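PDB 2GPR: PTS system glucose-specific EIIA component from Mycoplasma capricolum, which accepts a phosphoryl group from phospho-HPr and passes it to the EIIB domain during glucose uptake by the phosphotransferase system. Local coordinates for residues 55-60 with 74-79; 65-70 with 105-110. All coordinates share one frame; numbering follows the deposited sequence.

Contact 1 of 2, residues 55-60 with 74-79; sequences LVTAFP and EILLHI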
# COMPACT_ATOMS: atom_id res chain seq x y z
N LEU A 55 -3.76 1.08 12.07
CA LEU A 55 -4.52 1.64 10.96
C LEU A 55 -4.92 3.05 11.40
O LEU A 55 -6.03 3.30 11.90
CB LEU A 55 -5.80 0.81 10.73
CG LEU A 55 -6.12 0.41 9.29
CD1 LEU A 55 -7.44 -0.35 9.25
CD2 LEU A 55 -6.26 1.61 8.40
N VAL A 56 -3.96 3.95 11.33
CA VAL A 56 -4.17 5.32 11.74
C VAL A 56 -5.03 6.02 10.76
O VAL A 56 -5.72 6.93 11.14
CB VAL A 56 -2.87 6.09 11.90
CG1 VAL A 56 -3.17 7.55 12.21
CG2 VAL A 56 -2.02 5.44 13.01
N THR A 57 -4.95 5.60 9.49
CA THR A 57 -5.76 6.18 8.39
C THR A 57 -6.71 5.20 7.78
O THR A 57 -6.29 4.33 7.07
CB THR A 57 -4.93 6.62 7.19
OG1 THR A 57 -4.08 7.72 7.47
CG2 THR A 57 -5.91 6.95 6.08
N ALA A 58 -7.97 5.41 7.90
CA ALA A 58 -8.85 4.53 7.18
C ALA A 58 -10.01 5.36 6.72
O ALA A 58 -10.03 6.52 6.97
CB ALA A 58 -9.25 3.31 8.01
N PHE A 59 -10.96 4.83 6.02
CA PHE A 59 -12.03 5.69 5.57
C PHE A 59 -13.30 4.89 5.23
O PHE A 59 -13.28 3.73 4.84
CB PHE A 59 -11.67 6.44 4.29
CG PHE A 59 -10.39 7.22 4.29
CD1 PHE A 59 -10.40 8.57 4.65
CD2 PHE A 59 -9.20 6.69 3.77
CE1 PHE A 59 -9.25 9.36 4.54
CE2 PHE A 59 -8.05 7.46 3.67
CZ PHE A 59 -8.07 8.80 4.04
N PRO A 60 -14.40 5.57 5.30
CA PRO A 60 -15.70 4.97 4.99
C PRO A 60 -15.75 4.46 3.56
O PRO A 60 -16.59 3.65 3.16
CB PRO A 60 -16.71 6.13 5.08
CG PRO A 60 -15.92 7.41 5.38
CD PRO A 60 -14.48 7.01 5.62
N GLU A 74 5.03 6.22 8.55
CA GLU A 74 3.72 5.82 8.07
C GLU A 74 3.77 5.46 6.63
O GLU A 74 4.27 6.23 5.81
CB GLU A 74 2.62 6.89 8.17
CG GLU A 74 1.83 6.83 9.48
CD GLU A 74 1.35 8.20 9.87
OE1 GLU A 74 2.29 8.93 10.39
OE2 GLU A 74 0.26 8.62 9.63
N ILE A 75 3.16 4.36 6.30
CA ILE A 75 3.08 3.99 4.96
C ILE A 75 1.62 3.94 4.50
O ILE A 75 0.73 3.40 5.18
CB ILE A 75 3.81 2.70 4.83
CG1 ILE A 75 3.58 2.07 3.49
CG2 ILE A 75 3.38 1.73 5.90
CD1 ILE A 75 3.29 0.59 3.66
N LEU A 76 1.36 4.52 3.36
CA LEU A 76 0.03 4.49 2.79
C LEU A 76 -0.16 3.51 1.60
O LEU A 76 0.59 3.49 0.63
CB LEU A 76 -0.42 5.94 2.47
CG LEU A 76 -1.79 6.09 1.82
CD1 LEU A 76 -2.83 6.40 2.88
CD2 LEU A 76 -1.72 7.28 0.87
N LEU A 77 -1.19 2.66 1.72
CA LEU A 77 -1.67 1.75 0.70
C LEU A 77 -2.93 2.42 0.13
O LEU A 77 -3.85 2.76 0.87
CB LEU A 77 -2.09 0.39 1.31
CG LEU A 77 -2.27 -0.82 0.38
CD1 LEU A 77 -3.52 -1.60 0.75
CD2 LEU A 77 -2.14 -0.56 -1.13
N HIS A 78 -2.96 2.64 -1.17
CA HIS A 78 -4.02 3.30 -1.81
C HIS A 78 -4.44 2.55 -3.01
O HIS A 78 -3.69 2.52 -3.97
CB HIS A 78 -3.48 4.65 -2.19
CG HIS A 78 -4.50 5.52 -2.83
ND1 HIS A 78 -5.02 5.20 -4.08
CD2 HIS A 78 -5.01 6.72 -2.43
CE1 HIS A 78 -5.82 6.20 -4.41
NE2 HIS A 78 -5.86 7.11 -3.43
N ILE A 79 -5.59 1.85 -2.94
CA ILE A 79 -6.02 1.05 -4.03
C ILE A 79 -6.45 1.87 -5.20
O ILE A 79 -7.32 2.71 -5.08
CB ILE A 79 -7.08 0.03 -3.68
CG1 ILE A 79 -6.53 -0.91 -2.62
CG2 ILE A 79 -7.45 -0.77 -4.96
CD1 ILE A 79 -6.65 -0.35 -1.23
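Leu-76 and Glu-74 extend across strand 64-68 to Thr-57 and Val-56. The CA atoms of Thr-57 and Leu-76 are 8.2 Å apart, too far for direct backbone pairing; each flanking strand pairs instead with strand 64-68, and the side chains meet across it, with Gly-66, which has none, lying between Thr-57 and Leu-76. At one end, OE2 of the Glu-74 carboxylate lies 4.4 Å from Val-56 CG1, a loose approach of a charged group to a methyl. At the other, Leu-76 CD1 and Thr-57 CG2 stand 4.5 Å apart, methyl against methyl; with Leu-76 CG anti to its backbone N (chi1 178°), the branch is carried towards the threonine. These long approaches agree with the mere 109 Å² buried in all. The three strands belong to one antiparallel sheet, in which Val-56 and Thr-57 both face Gly-66 in a classic beta bulge, while Gln-68, on the intervening strand, touches both Val-56 and Glu-74. Two residues on from Leu-76 comes His-78, by similarity the phosphohistidine intermediate, unmodified here, and the Thr-57 side chain lies about 7 Å from that of His-63, by similarity its partner in zinc binding.

Contact 2 of 2, residues 65-70 with 105-110; sequences FGIQTK and DKLVTV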
# COMPACT_ATOMS: atom_id res chain seq x y z
N PHE A 65 -5.50 2.75 3.01
CA PHE A 65 -5.26 2.33 4.35
C PHE A 65 -3.95 2.86 4.84
O PHE A 65 -2.97 2.61 4.21
CB PHE A 65 -5.25 0.79 4.38
CG PHE A 65 -6.59 0.23 3.98
CD1 PHE A 65 -7.59 0.10 4.94
CD2 PHE A 65 -6.92 -0.01 2.65
CE1 PHE A 65 -8.87 -0.35 4.60
CE2 PHE A 65 -8.19 -0.48 2.30
CZ PHE A 65 -9.17 -0.66 3.27
N GLY A 66 -3.96 3.55 5.97
CA GLY A 66 -2.76 4.12 6.57
C GLY A 66 -2.29 3.35 7.80
O GLY A 66 -3.02 3.12 8.78
N ILE A 67 -1.03 2.93 7.76
CA ILE A 67 -0.49 2.12 8.83
C ILE A 67 0.70 2.81 9.39
O ILE A 67 1.56 3.31 8.67
CB ILE A 67 -0.19 0.65 8.41
CG1 ILE A 67 -1.50 -0.11 8.08
CG2 ILE A 67 0.54 -0.07 9.55
CD1 ILE A 67 -1.42 -1.08 6.91
N GLN A 68 0.71 2.88 10.68
CA GLN A 68 1.79 3.52 11.35
C GLN A 68 2.45 2.47 12.23
O GLN A 68 1.80 1.82 13.03
CB GLN A 68 1.28 4.80 12.10
CG GLN A 68 2.22 5.52 13.10
CD GLN A 68 1.44 6.21 14.23
OE1 GLN A 68 1.11 5.58 15.28
NE2 GLN A 68 1.06 7.48 14.00
N THR A 69 3.73 2.20 11.94
CA THR A 69 4.52 1.25 12.70
C THR A 69 4.93 1.86 14.02
O THR A 69 4.81 3.07 14.25
CB THR A 69 5.79 0.85 11.94
OG1 THR A 69 6.67 1.96 11.86
CG2 THR A 69 5.45 0.39 10.54
N LYS A 70 5.46 1.02 14.88
CA LYS A 70 5.89 1.52 16.16
C LYS A 70 6.92 2.66 16.04
O LYS A 70 7.01 3.53 16.91
CB LYS A 70 6.32 0.39 17.09
CG LYS A 70 7.63 -0.26 16.68
CD LYS A 70 7.91 -1.63 17.32
CE LYS A 70 6.97 -2.75 16.86
NZ LYS A 70 6.71 -2.76 15.41
N ASP A 105 -1.99 -9.28 7.10
CA ASP A 105 -3.43 -9.37 7.44
C ASP A 105 -4.22 -8.81 6.29
O ASP A 105 -3.72 -8.00 5.53
CB ASP A 105 -3.87 -8.60 8.68
CG ASP A 105 -3.41 -9.21 9.93
OD1 ASP A 105 -3.09 -10.46 9.79
OD2 ASP A 105 -3.28 -8.58 10.94
N LYS A 106 -5.45 -9.27 6.13
CA LYS A 106 -6.23 -8.80 5.04
C LYS A 106 -6.80 -7.45 5.37
O LYS A 106 -7.32 -7.27 6.48
CB LYS A 106 -7.31 -9.79 4.71
CG LYS A 106 -7.87 -9.55 3.33
CD LYS A 106 -8.77 -10.67 2.85
CE LYS A 106 -9.56 -11.31 3.95
NZ LYS A 106 -10.15 -12.60 3.54
N LEU A 107 -6.77 -6.49 4.45
CA LEU A 107 -7.39 -5.23 4.80
C LEU A 107 -8.78 -5.18 4.22
O LEU A 107 -9.79 -4.95 4.92
CB LEU A 107 -6.56 -4.04 4.38
CG LEU A 107 -5.18 -4.14 4.98
CD1 LEU A 107 -4.27 -3.07 4.40
CD2 LEU A 107 -5.26 -4.06 6.50
N VAL A 108 -8.83 -5.45 2.93
CA VAL A 108 -10.07 -5.38 2.24
C VAL A 108 -10.10 -6.28 0.98
O VAL A 108 -9.07 -6.80 0.51
CB VAL A 108 -10.30 -3.92 1.87
CG1 VAL A 108 -9.17 -3.55 0.96
CG2 VAL A 108 -11.65 -3.65 1.20
N THR A 109 -11.30 -6.44 0.44
CA THR A 109 -11.47 -7.17 -0.77
C THR A 109 -12.11 -6.25 -1.80
O THR A 109 -13.16 -5.64 -1.55
CB THR A 109 -12.21 -8.50 -0.57
OG1 THR A 109 -11.72 -9.13 0.61
CG2 THR A 109 -12.04 -9.42 -1.81
N VAL A 110 -11.42 -6.08 -2.93
CA VAL A 110 -11.91 -5.18 -3.97
C VAL A 110 -12.47 -5.83 -5.22
O VAL A 110 -11.81 -6.62 -5.88
CB VAL A 110 -10.85 -4.20 -4.41
CG1 VAL A 110 -11.47 -3.21 -5.38
CG2 VAL A 110 -10.32 -3.48 -3.19
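Leu-107 sets its CB over the centre of one face of the Phe-65 ring: CB stands 4.1 Å from the ring centroid and only 3° off the normal, a CH-pi contact. From there the leucine runs back towards the root of the phenylalanine as the two side chains slide past each other in opposite directions, bringing Leu-107 CD1 to 4.0 Å from Phe-65 CB. That same methyl projects into the notch between Phe-65 and Ile-67, where Leu-107 CD1 lies 4.3 Å from Ile-67 CD1. The far end of the ring meets a second bump, Val-108, whose rotation (chi1 62°) turns CG1 to the CE2/CZ end, 3.5 Å from Phe-65 CE2 in an oblique approach. Successive residues can both point at the opposing strand because Leu-107 and Val-108 form a classic beta bulge facing Phe-47. The strands, antiparallel at 168° with axes 9.9 Å apart at closest approach, come from different sheets, so the contact packs face against face in the interior of the EIIA domain, Leu-77 and Val-95 adding to its walls. All four touching residues are buried and every contacting atom is carbon, which implies cohesion by dispersion and exclusion of water, with the CH-pi contact adding a weak directional term.

How the contacts relate
Strand 64-68 joins the two contacts, whose centres are 6 Å apart. It supplies one side of contact 2 and is also the strand spanned by contact 1, paired to both partners there: Thr-57 O lies 2.7 Å from Gly-66 N and Leu-77 O 2.7 Å from Phe-65 N, both probable hydrogen bonds. The strand's two faces divide the work. Gln-68 CB packs at 3.4 Å from Glu-74 CG on the face of contact 1, whereas Phe-65 and Ile-67 look inward to contact 2. His-78 belongs to contact 1, and the Phe-65 side chain lies about 8 Å from its side chain and about 6 Å from that of His-63; both histidines, by similarity, serve phosphotransfer.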